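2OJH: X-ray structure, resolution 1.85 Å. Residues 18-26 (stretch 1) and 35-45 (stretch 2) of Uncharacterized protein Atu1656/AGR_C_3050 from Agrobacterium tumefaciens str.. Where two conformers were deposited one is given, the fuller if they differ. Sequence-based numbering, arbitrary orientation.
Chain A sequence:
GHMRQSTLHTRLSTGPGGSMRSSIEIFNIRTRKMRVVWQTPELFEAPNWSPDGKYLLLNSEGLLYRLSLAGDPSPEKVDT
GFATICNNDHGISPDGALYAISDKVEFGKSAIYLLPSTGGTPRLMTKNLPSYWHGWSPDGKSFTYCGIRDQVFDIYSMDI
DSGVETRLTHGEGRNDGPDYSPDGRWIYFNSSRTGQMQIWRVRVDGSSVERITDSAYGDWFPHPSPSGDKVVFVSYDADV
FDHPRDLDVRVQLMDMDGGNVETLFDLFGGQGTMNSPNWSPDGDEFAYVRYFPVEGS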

# COMPACT_ATOMS: atom_id res chain seq x y z
N GLY A 18 -15.05 18.69 -16.86
CA GLY A 18 -14.05 17.58 -16.94
C GLY A 18 -14.78 16.29 -16.63
O GLY A 18 -15.62 16.27 -15.72
N SER A 19 -14.50 15.22 -17.37
CA SER A 19 -15.14 13.94 -17.06
C SER A 19 -14.43 13.27 -15.88
O SER A 19 -13.30 13.63 -15.54
N MSE A 20 -15.09 12.31 -15.23
CA MSE A 20 -14.48 11.70 -14.05
C MSE A 20 -13.25 10.90 -14.42
O MSE A 20 -13.21 10.23 -15.46
N ARG A 21 -12.23 10.99 -13.58
CA ARG A 21 -11.00 10.22 -13.75
C ARG A 21 -10.79 9.19 -12.65
O ARG A 21 -10.32 8.09 -12.93
N SER A 22 -11.08 9.57 -11.41
CA SER A 22 -10.91 8.68 -10.27
C SER A 22 -12.23 8.56 -9.54
O SER A 22 -12.97 9.54 -9.41
N SER A 23 -12.50 7.34 -9.06
CA SER A 23 -13.64 7.00 -8.21
C SER A 23 -13.08 6.32 -6.97
O SER A 23 -12.59 5.19 -7.03
N ILE A 24 -13.11 7.04 -5.85
CA ILE A 24 -12.67 6.51 -4.57
C ILE A 24 -13.85 5.69 -4.00
O ILE A 24 -14.97 6.20 -3.82
N GLU A 25 -13.60 4.40 -3.78
CA GLU A 25 -14.66 3.44 -3.47
C GLU A 25 -14.31 2.55 -2.28
O GLU A 25 -13.15 2.40 -1.94
N ILE A 26 -15.32 1.92 -1.68
CA ILE A 26 -15.11 0.98 -0.58
C ILE A 26 -15.87 -0.28 -0.90
O ILE A 26 -16.97 -0.21 -1.45
N ARG A 35 -19.46 0.90 -2.30
CA ARG A 35 -19.99 2.26 -2.26
C ARG A 35 -18.98 3.24 -2.87
O ARG A 35 -17.78 3.00 -2.80
N VAL A 36 -19.49 4.32 -3.46
CA VAL A 36 -18.66 5.38 -4.03
C VAL A 36 -18.56 6.50 -2.99
O VAL A 36 -19.58 7.09 -2.58
N VAL A 37 -17.34 6.77 -2.54
CA VAL A 37 -17.09 7.86 -1.60
C VAL A 37 -16.99 9.19 -2.33
O VAL A 37 -17.56 10.18 -1.88
N TRP A 38 -16.27 9.23 -3.44
CA TRP A 38 -16.01 10.49 -4.15
C TRP A 38 -15.47 10.20 -5.54
O TRP A 38 -14.61 9.33 -5.69
N GLN A 39 -15.98 10.93 -6.54
CA GLN A 39 -15.43 10.89 -7.90
C GLN A 39 -14.86 12.23 -8.24
O GLN A 39 -15.37 13.27 -7.78
N THR A 40 -13.81 12.24 -9.06
CA THR A 40 -13.12 13.48 -9.43
C THR A 40 -12.49 13.36 -10.81
O THR A 40 -12.11 12.27 -11.21
N PRO A 41 -12.41 14.49 -11.54
CA PRO A 41 -11.62 14.51 -12.78
C PRO A 41 -10.09 14.53 -12.52
O PRO A 41 -9.32 14.39 -13.46
N GLU A 42 -9.70 14.69 -11.27
CA GLU A 42 -8.29 14.62 -10.89
C GLU A 42 -7.83 13.17 -10.73
O GLU A 42 -8.65 12.25 -10.74
N LEU A 43 -6.52 12.99 -10.61
CA LEU A 43 -5.94 11.66 -10.40
C LEU A 43 -5.61 11.50 -8.91
O LEU A 43 -4.69 12.15 -8.40
N PHE A 44 -6.41 10.69 -8.22
CA PHE A 44 -6.22 10.45 -6.80
C PHE A 44 -5.85 8.99 -6.66
O PHE A 44 -6.33 8.15 -7.43
N GLU A 45 -4.99 8.69 -5.68
CA GLU A 45 -4.35 7.37 -5.62
C GLU A 45 -4.24 6.78 -4.24
O GLU A 45 -4.10 7.50 -3.26

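Two antiparallel strands, 22-26 and 35-40, set the frame, and their backbone pairing decides which side chains can meet. Ser22, Ile24 and Ile26 share one face of the sheet with Thr40, Trp38 and Arg35; Ser23 and Glu25 share the other with Gln39 and Val36. A beta bulge between Ile24 and Glu25 shifts the register: Ile24 O accepts from Val37 N at 2.8 Å and, weakly, from Trp38 N at 3.3 Å. Val37, with its CB toward the first stretch, joins the apolar packing.

That packing centres on Ile24, chi1 m and chi2 p. Its CD1 lies 3.8 Å from Trp38 CE3, with Trp38 chi1 at t, and 4.1 Å from Phe44 CB, while the end of the Phe44 side chain leads away. Ile24 CG2 reaches Val37 CB at 4.3 Å. Ile26, m then t, places CD1 3.6 Å from CG2 of Val37, itself t. In the loops that flank the strands, selenomethionine Met20, m for both chi1 and chi2, brings CE to 3.8 Å from Pro41 CD.

Polar side chains add hydrogen bonds on both faces. Buried Ser22, rotamer m, uses one hydroxyl twice: OG donates to Glu42 O at 2.7 Å and accepts from Phe44 N at 3.0 Å, tying down the backbone that follows the second strand. On the other face Ser23, rotamer t, forms a relay. Gln39 NE2, on an m, t side chain, donates to Ser23 OG at 3.0 Å, and Ser23 OG donates to Glu25 OE2 at 2.6 Å, so the serine links residues of both strands.

The two arginines also meet apolar side chains. Arg21, chi1 t and chi2 p, bends at chi2, and Leu43 CD1 lies over one guanidinium face, 3.7 Å from Arg21 NE; its terminal nitrogens bond elsewhere in the structure. Arg35 NH2 approaches Ile26 CD1 obliquely at 3.8 Å.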

# COMPACT_ATOMS: atom_id res chain seq x y z
CB SER A 19 -15.20 13.02 -18.29
OG SER A 19 -13.90 12.69 -18.70
CB MSE A 20 -15.48 10.85 -13.26
CG MSE A 20 -16.69 11.63 -12.76
SE MSE A 20 -16.25 13.19 -11.67
CE MSE A 20 -16.32 14.64 -12.99
CB ARG A 21 -9.78 11.15 -13.80
CG ARG A 21 -8.45 10.43 -13.93
CD ARG A 21 -8.26 9.81 -15.30
NE ARG A 21 -6.85 9.47 -15.51
CZ ARG A 21 -6.39 8.25 -15.74
NH1 ARG A 21 -7.23 7.22 -15.82
NH2 ARG A 21 -5.07 8.06 -15.90
CB SER A 22 -9.87 9.22 -9.27
OG SER A 22 -8.69 9.68 -9.91
CB SER A 23 -14.61 6.07 -8.94
OG SER A 23 -15.79 5.84 -8.18
CB ILE A 24 -12.22 7.65 -3.59
CG1 ILE A 24 -11.00 8.44 -4.13
CG2 ILE A 24 -11.77 7.04 -2.27
CD1 ILE A 24 -11.25 9.32 -5.30
CB GLU A 25 -14.94 2.61 -4.71
CG GLU A 25 -15.50 3.45 -5.88
CD GLU A 25 -15.78 2.66 -7.15
OE1 GLU A 25 -15.68 1.42 -7.14
OE2 GLU A 25 -16.12 3.30 -8.18
CB ILE A 26 -15.67 1.60 0.71
CG1 ILE A 26 -14.72 2.71 1.20
CG2 ILE A 26 -15.92 0.51 1.76
CD1 ILE A 26 -15.43 3.64 2.23
CB ARG A 35 -20.35 2.66 -0.82
CG ARG A 35 -19.50 3.76 -0.17
CD ARG A 35 -20.22 4.32 1.04
NE ARG A 35 -19.87 5.71 1.34
CZ ARG A 35 -19.19 6.11 2.42
NH1 ARG A 35 -18.94 7.40 2.60
NH2 ARG A 35 -18.77 5.22 3.30
CB VAL A 36 -19.28 5.91 -5.33
CG1 VAL A 36 -18.49 7.10 -5.88
CG2 VAL A 36 -19.41 4.79 -6.37
CB VAL A 37 -15.78 7.62 -0.83
CG1 VAL A 37 -15.56 8.73 0.20
CG2 VAL A 37 -15.86 6.29 -0.13
CB TRP A 38 -14.96 11.28 -3.37
CG TRP A 38 -14.81 12.69 -3.82
CD1 TRP A 38 -15.78 13.66 -3.82
CD2 TRP A 38 -13.62 13.30 -4.29
NE1 TRP A 38 -15.25 14.84 -4.30
CE2 TRP A 38 -13.92 14.65 -4.58
CE3 TRP A 38 -12.31 12.85 -4.48
CZ2 TRP A 38 -12.97 15.56 -5.06
CZ3 TRP A 38 -11.34 13.77 -4.96
CH2 TRP A 38 -11.69 15.10 -5.26
CB GLN A 39 -16.49 10.47 -8.92
CG GLN A 39 -17.08 9.09 -8.59
CD GLN A 39 -17.88 8.51 -9.71
OE1 GLN A 39 -18.44 9.24 -10.53
NE2 GLN A 39 -17.96 7.17 -9.74
CB THR A 40 -12.04 13.87 -8.37
OG1 THR A 40 -11.30 15.03 -8.80
CG2 THR A 40 -11.10 12.73 -8.11
CB PRO A 41 -12.08 15.79 -13.47
CG PRO A 41 -12.44 16.69 -12.33
CD PRO A 41 -13.06 15.79 -11.30
CB GLU A 42 -8.05 15.40 -9.59
CG GLU A 42 -8.61 16.83 -9.62
CD GLU A 42 -7.86 17.76 -10.57
OE1 GLU A 42 -6.66 17.52 -10.83
OE2 GLU A 42 -8.47 18.73 -11.06
CB LEU A 43 -4.69 11.50 -11.26
CG LEU A 43 -4.12 10.09 -11.44
CD1 LEU A 43 -5.06 9.26 -12.29
CD2 LEU A 43 -2.76 10.21 -12.12
CB PHE A 44 -7.49 10.75 -6.00
CG PHE A 44 -7.57 12.15 -5.51
CD1 PHE A 44 -7.73 13.21 -6.41
CD2 PHE A 44 -7.43 12.42 -4.16
CE1 PHE A 44 -7.79 14.52 -5.96
CE2 PHE A 44 -7.49 13.74 -3.70
CZ PHE A 44 -7.66 14.78 -4.60
CB GLU A 45 -2.94 7.46 -6.26
CG GLU A 45 -3.01 7.91 -7.74
CD GLU A 45 -1.70 7.87 -8.47
OE1 GLU A 45 -1.33 6.77 -8.93
OE2 GLU A 45 -1.07 8.94 -8.64